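Mll8374 protein (Mesorhizobium loti, PDB 3B5E) is probably a carboxylesterase of the alpha/beta-hydrolase fold that hydrolyses ester bonds. Local coordinates at residues Tyr20-Ala25 with Lys104-Asn109; Arg73-Glu76 with Arg82-Gln85. One frame throughout, in Å; residues are numbered along the deposited sequence.

In the fold
Contact 1 joins edge strand 20-23 of the mixed sheet in this alpha/beta-hydrolase fold to the C-terminal end of helix 85-106. Contact 2 lies at the other end of the same helix, where strand 82-83 runs into it. Along the chain the order is 20-25, 73-76, 82-85, 104-109, so contact 2 falls wholly between the two segments of contact 1. Their centres are 27 Å apart and their nearest atoms about 8 Å, without touching. One helix is thus tied at its finish to the sheet edge and at its start to a hairpin and the loop before it; Phe75 lies near the presumed nucleophile elbow and Phe83 near the presumed Ser-His-Asp triad, neither touching it.

Contact 1. Residues Tyr20-Ala25 with Lys104-Asn109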
ATOM      1  N   TYR A  20      -9.238  -9.688   6.303  1.00 17.15           N
ATOM      2  CA  TYR A  20      -8.276 -10.032   5.261  1.00 17.51           C
ATOM      3  C   TYR A  20      -8.472 -11.414   4.708  1.00 18.36           C
ATOM      4  O   TYR A  20      -9.049 -12.279   5.363  1.00 20.97           O
ATOM      5  CB  TYR A  20      -6.818  -9.846   5.722  1.00 17.02           C
ATOM      6  CG  TYR A  20      -6.373 -10.862   6.735  1.00 17.31           C
ATOM      7  CD1 TYR A  20      -6.826 -10.806   8.055  1.00 18.69           C
ATOM      8  CD2 TYR A  20      -5.555 -11.919   6.355  1.00 18.08           C
ATOM      9  CE1 TYR A  20      -6.436 -11.772   8.991  1.00 19.01           C
ATOM     10  CE2 TYR A  20      -5.163 -12.881   7.258  1.00 19.55           C
ATOM     11  CZ  TYR A  20      -5.600 -12.818   8.570  1.00 18.61           C
ATOM     12  OH  TYR A  20      -5.180 -13.820   9.432  1.00 19.33           O
ATOM     13  N   ARG A  21      -7.959 -11.613   3.494  1.00 18.17           N
ATOM     14  CA  ARG A  21      -7.852 -12.921   2.884  1.00 19.42           C
ATOM     15  C   ARG A  21      -6.356 -13.231   2.727  1.00 19.96           C
ATOM     16  O   ARG A  21      -5.539 -12.321   2.447  1.00 16.73           O
ATOM     17  CB  ARG A  21      -8.504 -12.925   1.512  1.00 19.31           C
ATOM     18  CG  ARG A  21      -9.974 -12.679   1.539  1.00 19.85           C
ATOM     19  CD  ARG A  21     -10.492 -12.616   0.120  1.00 20.65           C
ATOM     20  NE  ARG A  21     -11.907 -12.241   0.107  1.00 19.13           N
ATOM     21  CZ  ARG A  21     -12.941 -13.077   0.194  1.00 24.36           C
ATOM     22  NH1 ARG A  21     -12.790 -14.392   0.269  1.00 27.11           N
ATOM     23  NH2 ARG A  21     -14.163 -12.577   0.190  1.00 25.69           N
ATOM     24  N   LEU A  22      -6.025 -14.511   2.869  1.00 17.58           N
ATOM     25  CA  LEU A  22      -4.654 -15.009   2.746  1.00 15.58           C
ATOM     26  C   LEU A  22      -4.580 -15.941   1.548  1.00 16.72           C
ATOM     27  O   LEU A  22      -5.180 -17.030   1.580  1.00 17.95           O
ATOM     28  CB  LEU A  22      -4.203 -15.762   4.006  1.00 16.82           C
ATOM     29  CG  LEU A  22      -2.698 -16.105   4.093  1.00 15.55           C
ATOM     30  CD1 LEU A  22      -1.795 -14.826   4.256  1.00 18.48           C
ATOM     31  CD2 LEU A  22      -2.425 -17.098   5.188  1.00 15.46           C
ATOM     32  N   LEU A  23      -3.867 -15.502   0.515  1.00 15.55           N
ATOM     33  CA  LEU A  23      -3.699 -16.262  -0.729  1.00 15.99           C
ATOM     34  C   LEU A  23      -2.254 -16.717  -0.988  1.00 16.11           C
ATOM     35  O   LEU A  23      -1.297 -16.077  -0.592  1.00 18.79           O
ATOM     36  CB  LEU A  23      -4.240 -15.452  -1.915  1.00 17.85           C
ATOM     37  CG  LEU A  23      -5.649 -14.863  -1.795  1.00 20.50           C
ATOM     38  CD1 LEU A  23      -5.732 -13.445  -1.162  1.00 16.66           C
ATOM     39  CD2 LEU A  23      -6.195 -14.826  -3.195  1.00 24.50           C
ATOM     40  N   GLY A  24      -2.117 -17.889  -1.593  1.00 15.85           N
ATOM     41  CA  GLY A  24      -0.803 -18.398  -2.013  1.00 16.95           C
ATOM     42  C   GLY A  24       0.121 -18.857  -0.902  1.00 17.19           C
ATOM     43  O   GLY A  24       1.292 -19.096  -1.145  1.00 16.66           O
ATOM     44  N   ALA A  25      -0.397 -18.976   0.316  1.00 18.66           N
ATOM     45  CA  ALA A  25       0.437 -19.336   1.479  1.00 17.87           C
ATOM     46  C   ALA A  25       1.079 -20.709   1.414  1.00 17.97           C
ATOM     47  O   ALA A  25       2.056 -20.946   2.126  1.00 21.13           O
ATOM     48  CB  ALA A  25      -0.342 -19.137   2.809  1.00 16.21           C
ATOM     49  N   LYS A 104       2.891 -12.837  12.660  1.00 20.90           N
ATOM     50  CA  LYS A 104       3.058 -13.879  13.674  1.00 22.16           C
ATOM     51  C   LYS A 104       2.165 -15.096  13.368  1.00 19.69           C
ATOM     52  O   LYS A 104       2.590 -16.260  13.442  1.00 18.27           O
ATOM     53  CB  LYS A 104       2.724 -13.340  15.083  1.00 24.60           C
ATOM     54  CG  LYS A 104       3.853 -12.598  15.782  1.00 32.26           C
ATOM     55  N   ARG A 105       0.915 -14.818  13.032  1.00 17.47           N
ATOM     56  CA  ARG A 105      -0.050 -15.862  12.814  1.00 19.36           C
ATOM     57  C   ARG A 105       0.303 -16.783  11.621  1.00 18.64           C
ATOM     58  O   ARG A 105       0.088 -18.006  11.678  1.00 20.80           O
ATOM     59  CB  ARG A 105      -1.434 -15.250  12.609  1.00 20.41           C
ATOM     60  CG  ARG A 105      -2.420 -16.266  12.138  1.00 26.98           C
ATOM     61  CD  ARG A 105      -3.754 -15.667  11.993  1.00 32.59           C
ATOM     62  NE  ARG A 105      -4.479 -15.622  13.251  1.00 35.45           N
ATOM     63  CZ  ARG A 105      -5.740 -15.204  13.338  1.00 41.65           C
ATOM     64  NH1 ARG A 105      -6.404 -14.794  12.237  1.00 37.50           N
ATOM     65  NH2 ARG A 105      -6.331 -15.193  14.518  1.00 32.61           N
ATOM     66  N   HIS A 106       0.819 -16.193  10.549  1.00 19.60           N
ATOM     67  CA  HIS A 106       1.052 -16.918   9.299  1.00 18.84           C
ATOM     68  C   HIS A 106       2.536 -17.111   8.958  1.00 18.67           C
ATOM     69  O   HIS A 106       2.881 -17.592   7.877  1.00 17.80           O
ATOM     70  CB  HIS A 106       0.315 -16.208   8.179  1.00 18.68           C
ATOM     71  CG  HIS A 106      -1.162 -16.086   8.416  1.00 18.41           C
ATOM     72  ND1 HIS A 106      -2.012 -17.178   8.427  1.00 17.04           N
ATOM     73  CD2 HIS A 106      -1.940 -15.002   8.640  1.00 18.58           C
ATOM     74  CE1 HIS A 106      -3.250 -16.760   8.638  1.00 20.53           C
ATOM     75  NE2 HIS A 106      -3.231 -15.447   8.776  1.00 18.31           N
ATOM     76  N   GLY A 107       3.419 -16.762   9.883  1.00 21.00           N
ATOM     77  CA  GLY A 107       4.859 -16.897   9.666  1.00 21.10           C
ATOM     78  C   GLY A 107       5.379 -16.003   8.543  1.00 22.46           C
ATOM     79  O   GLY A 107       6.268 -16.413   7.787  1.00 23.99           O
ATOM     80  N   LEU A 108       4.836 -14.790   8.416  1.00 21.42           N
ATOM     81  CA  LEU A 108       5.253 -13.902   7.347  1.00 21.12           C
ATOM     82  C   LEU A 108       6.604 -13.301   7.685  1.00 23.67           C
ATOM     83  O   LEU A 108       6.845 -12.898   8.810  1.00 24.98           O
ATOM     84  CB  LEU A 108       4.237 -12.803   7.098  1.00 18.37           C
ATOM     85  CG  LEU A 108       2.791 -13.231   6.811  1.00 20.89           C
ATOM     86  CD1 LEU A 108       1.865 -12.044   6.644  1.00 21.24           C
ATOM     87  CD2 LEU A 108       2.716 -14.208   5.604  1.00 23.14           C
ATOM     88  N   ASN A 109       7.494 -13.276   6.706  1.00 26.14           N
ATOM     89  CA  ASN A 109       8.809 -12.672   6.888  1.00 28.33           C
ATOM     90  C   ASN A 109       8.753 -11.235   6.436  1.00 26.88           C
ATOM     91  O   ASN A 109       8.711 -10.971   5.230  1.00 23.71           O
ATOM     92  CB  ASN A 109       9.858 -13.432   6.073  1.00 31.00           C
ATOM     93  CG  ASN A 109      11.273 -13.085   6.489  1.00 34.98           C
ATOM     94  OD1 ASN A 109      11.514 -12.066   7.156  1.00 37.97           O
ATOM     95  ND2 ASN A 109      12.216 -13.950   6.122  1.00 44.04           N
TER
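Tyr20 and His106 meet through one short hydrogen bond, Tyr20 OH to His106 NE2 at 2.6 Å, which ties edge strand 20-23 of the alpha/beta-hydrolase sheet to the last turn of helix 85-106. Each polar atom lies close to the plane of the other ring. The two rings meet rim to rim, their planes 73° apart, and neither covers the other. With Tyr20 CG set between the backbone N and the carbonyl carbon (chi1 71°), the phenol reaches out to the helix end, and its ring also meets Phe98 of the same helix edge-to-face. The whole contact buries 207 Å², both segments summed.

The tight part of the contact is the imidazole. Leu22 CD2 sits over one face in a CH-pi contact, 3.5 Å from the centroid of the His106 ring and displaced toward the ND1 side. On the opposite face Arg105 CG rests above the ring centre, so the imidazole is held between two aliphatic groups while its edge is bonded to Tyr20.

The outer side is looser. Arg105 is exposed and contributes only a small share of the contact. It approaches obliquely, its chain bending at chi3, and Arg105 NH1 donates to Tyr20 OH over a longer 3.2 Å, with an N-H...O angle of 154°. The stronger partner of this guanidinium is Asp15, through a salt bridge.

Chemically, the Tyr20 hydroxyl is gripped twice, by imidazole and by guanidinium. The nearby positive charge would be expected to polarise the hydroxyl and to disfavour a further positive charge on His106, an effect that Asp15 probably moderates.

Contact 2. Residues Arg73-Glu76 with Arg82-Gln85; sequences RWFE and RFEQ. With EDO (1,2-ethanediol), chain N; SO4 (sulfate ion), chain C.
Glu76 and Glu84 bring the two backbones together at the open end of a beta-hairpin, whose antiparallel strands 77-79 and 82-83 lie between them in the chain. Their CA atoms are 5.5 Å apart, and Glu84 N donates to Glu76 O at 3.0 Å. Glu84 is also the N-cap residue of helix 85-106, so this bond joins the hairpin base to the helix start. Glu76 N is bonded to Ser87 OG in the helix's first turn.

The main side-chain contact is an offset edge-to-face pair in which the edge of Phe75 is directed at the face of Phe83. The ring planes stand 87° apart with centroids separated by 5.5 Å, and the closest approach is Phe75 CE1 to Phe83 CG at 3.7 Å. Phe75 CG lies between its own backbone N and carbonyl carbon (chi1 46°), which carries the ring toward Phe83. Ile88 touches both rings, while Asn123 and Leu124 of helix 120-131 pack on Phe75. The two glutamates run side by side in the same direction, OE1 of Glu84 (one of two conformers) against Glu76 CB, their carboxylates not touching.

Arg73 holds the loop between strands 71-73 and 77-79 through the backbone of Phe75. Arg73 NE (2.8 Å) and Arg73 NH2 (3.1 Å) both donate to Phe75 O, a side-on grip with the oxygen in the guanidinium plane. The NH1/NH2 edge meets a sulfate ion, probably from the crystallisation liquor. Arg73 NH1, also bonded to Gln68 OE1, donates to sulfate O2 at 2.9 Å, and NH2 makes a longer bond to O1. The sulfate is also hydrogen-bonded to Ser39 OG and lies beside the ring of Phe83. At the helix start Gln85 N points at O2 of an ethanediol molecule across 3.0 Å, with an N-H...O angle of 171°.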
ATOM      1  N   ARG A  73     -12.807   2.064   2.754  1.00 18.39           N
ATOM      2  CA  ARG A  73     -11.673   2.957   2.690  1.00 19.82           C
ATOM      3  C   ARG A  73     -10.870   2.841   3.970  1.00 19.12           C
ATOM      4  O   ARG A  73     -11.328   2.259   4.943  1.00 18.69           O
ATOM      5  CB  ARG A  73     -12.131   4.402   2.446  1.00 19.28           C
ATOM      6  CG  ARG A  73     -13.156   4.975   3.472  1.00 20.08           C
ATOM      7  CD  ARG A  73     -13.558   6.415   3.121  1.00 23.66           C
ATOM      8  NE  ARG A  73     -12.355   7.239   3.014  1.00 26.29           N
ATOM      9  CZ  ARG A  73     -11.822   7.714   1.901  1.00 19.80           C
ATOM     10  NH1 ARG A  73     -12.435   7.591   0.729  1.00 22.81           N
ATOM     11  NH2 ARG A  73     -10.679   8.394   1.977  1.00 23.80           N
ATOM     12  N   TRP A  74      -9.675   3.427   3.938  1.00 19.24           N
ATOM     13  CA  TRP A  74      -8.646   3.236   4.961  1.00 19.46           C
ATOM     14  C   TRP A  74      -8.653   4.294   6.062  1.00 20.71           C
ATOM     15  O   TRP A  74      -8.201   4.048   7.162  1.00 21.20           O
ATOM     16  CB  TRP A  74      -7.276   3.164   4.263  1.00 18.22           C
ATOM     17  CG  TRP A  74      -7.203   1.896   3.421  1.00 16.13           C
ATOM     18  CD1 TRP A  74      -7.396   1.785   2.082  1.00 18.51           C
ATOM     19  CD2 TRP A  74      -6.967   0.567   3.905  1.00 12.88           C
ATOM     20  NE1 TRP A  74      -7.324   0.476   1.700  1.00 16.77           N
ATOM     21  CE2 TRP A  74      -7.058  -0.298   2.798  1.00 16.48           C
ATOM     22  CE3 TRP A  74      -6.722   0.023   5.173  1.00 19.58           C
ATOM     23  CZ2 TRP A  74      -6.868  -1.650   2.912  1.00 20.58           C
ATOM     24  CZ3 TRP A  74      -6.538  -1.316   5.276  1.00 17.94           C
ATOM     25  CH2 TRP A  74      -6.622  -2.142   4.156  1.00 18.58           C
ATOM     26  N   PHE A  75      -9.135   5.484   5.738  1.00 18.47           N
ATOM     27  CA  PHE A  75      -9.272   6.565   6.719  1.00 19.00           C
ATOM     28  C   PHE A  75     -10.247   7.602   6.185  1.00 19.72           C
ATOM     29  O   PHE A  75     -10.472   7.683   4.990  1.00 21.26           O
ATOM     30  CB  PHE A  75      -7.909   7.190   7.106  1.00 19.51           C
ATOM     31  CG  PHE A  75      -7.010   7.500   5.944  1.00 21.03           C
ATOM     32  CD1 PHE A  75      -7.207   8.648   5.158  1.00 20.78           C
ATOM     33  CD2 PHE A  75      -5.927   6.674   5.640  1.00 16.17           C
ATOM     34  CE1 PHE A  75      -6.359   8.953   4.114  1.00 19.65           C
ATOM     35  CE2 PHE A  75      -5.103   6.949   4.565  1.00 21.55           C
ATOM     36  CZ  PHE A  75      -5.312   8.110   3.795  1.00 24.07           C
ATOM     37  N   GLU A  76     -10.806   8.401   7.075  1.00 20.36           N
ATOM     38  CA  GLU A  76     -11.881   9.308   6.706  1.00 20.57           C
ATOM     39  C   GLU A  76     -11.377  10.441   5.831  1.00 21.19           C
ATOM     40  O   GLU A  76     -10.262  10.953   5.999  1.00 18.56           O
ATOM     41  CB  GLU A  76     -12.552   9.874   7.962  1.00 21.55           C
ATOM     42  CG  GLU A  76     -13.137   8.815   8.875  1.00 21.99           C
ATOM     43  CD  GLU A  76     -14.487   8.234   8.410  1.00 32.95           C
ATOM     44  OE1 GLU A  76     -14.957   8.558   7.288  1.00 30.96           O
ATOM     45  OE2 GLU A  76     -15.075   7.430   9.191  1.00 35.53           O
ATOM     46  N   ARG A  82      -8.294  16.183   1.018  1.00 20.10           N
ATOM     47  CA  ARG A  82      -8.166  16.518   2.435  1.00 23.00           C
ATOM     48  C   ARG A  82      -8.757  15.463   3.354  1.00 21.44           C
ATOM     49  O   ARG A  82      -9.939  15.156   3.286  1.00 18.98           O
ATOM     50  CB  ARG A  82      -8.818  17.853   2.743  1.00 23.28           C
ATOM     51  CG  ARG A  82      -8.047  19.023   2.155  1.00 29.25           C
ATOM     52  CD  ARG A  82      -8.365  20.335   2.836  1.00 30.11           C
ATOM     53  NE  ARG A  82      -7.962  20.480   4.248  1.00 38.91           N
ATOM     54  CZ  ARG A  82      -8.799  20.548   5.295  1.00 40.65           C
ATOM     55  NH1 ARG A  82     -10.118  20.420   5.150  1.00 28.67           N
ATOM     56  NH2 ARG A  82      -8.307  20.728   6.520  1.00 46.63           N
ATOM     57  N   PHE A  83      -7.937  14.981   4.274  1.00 21.21           N
ATOM     58  CA  PHE A  83      -8.273  13.804   5.049  1.00 21.57           C
ATOM     59  C   PHE A  83      -8.228  14.101   6.524  1.00 20.22           C
ATOM     60  O   PHE A  83      -7.488  14.994   6.972  1.00 22.32           O
ATOM     61  CB  PHE A  83      -7.355  12.654   4.654  1.00 21.31           C
ATOM     62  CG  PHE A  83      -7.384  12.390   3.189  1.00 20.64           C
ATOM     63  CD1 PHE A  83      -8.424  11.662   2.646  1.00 22.87           C
ATOM     64  CD2 PHE A  83      -6.439  12.945   2.350  1.00 22.96           C
ATOM     65  CE1 PHE A  83      -8.507  11.456   1.296  1.00 24.40           C
ATOM     66  CE2 PHE A  83      -6.526  12.768   0.991  1.00 22.41           C
ATOM     67  CZ  PHE A  83      -7.550  11.993   0.460  1.00 25.41           C
ATOM     68  N   GLU A  84      -9.030  13.366   7.289  0.50 21.11           N
ATOM     69  CA  GLU A  84      -9.115  13.563   8.733  0.50 20.86           C
ATOM     70  C   GLU A  84      -7.845  13.014   9.374  0.50 19.06           C
ATOM     71  O   GLU A  84      -7.577  11.822   9.311  0.50 18.63           O
ATOM     72  CB  GLU A  84     -10.362  12.891   9.317  0.50 20.84           C
ATOM     73  CG  GLU A  84     -11.645  13.480   8.777  0.50 22.34           C
ATOM     74  CD  GLU A  84     -12.900  12.920   9.414  0.50 24.06           C
ATOM     75  OE1 GLU A  84     -12.783  12.054  10.303  0.50 26.54           O
ATOM     76  OE2 GLU A  84     -14.009  13.345   9.014  0.50 31.69           O
ATOM     77  N   GLN A  85      -7.079  13.900   9.999  1.00 17.12           N
ATOM     78  CA  GLN A  85      -5.757  13.557  10.455  1.00 18.77           C
ATOM     79  C   GLN A  85      -5.825  12.571  11.616  1.00 18.35           C
ATOM     80  O   GLN A  85      -5.061  11.617  11.639  1.00 19.67           O
ATOM     81  CB  GLN A  85      -4.982  14.820  10.798  1.00 17.33           C
ATOM     82  CG  GLN A  85      -4.814  15.758   9.643  1.00 18.63           C
ATOM     83  CD  GLN A  85      -3.929  15.204   8.565  1.00 21.95           C
ATOM     84  OE1 GLN A  85      -2.763  14.932   8.811  1.00 20.10           O
ATOM     85  NE2 GLN A  85      -4.457  15.056   7.376  1.00 19.18           N
TER
HETATM   86  C1  EDO N 234      -8.941  16.300  12.413  1.00 45.48           C
HETATM   87  O1  EDO N 234      -8.259  15.150  12.884  1.00 37.52           O
HETATM   88  C2  EDO N 234      -7.997  17.069  11.508  1.00 43.66           C
HETATM   89  O2  EDO N 234      -8.222  16.616  10.183  1.00 34.48           O
HETATM   90  S   SO4 C 223      -9.721   8.980  -1.841  1.00 28.74           S
HETATM   91  O1  SO4 C 223      -8.841   8.707  -0.733  1.00 35.23           O
HETATM   92  O2  SO4 C 223     -11.030   8.370  -1.716  1.00 41.15           O
HETATM   93  O3  SO4 C 223      -9.208   8.402  -3.019  1.00 28.86           O
HETATM   94  O4  SO4 C 223      -9.939  10.416  -1.942  1.00 33.70           O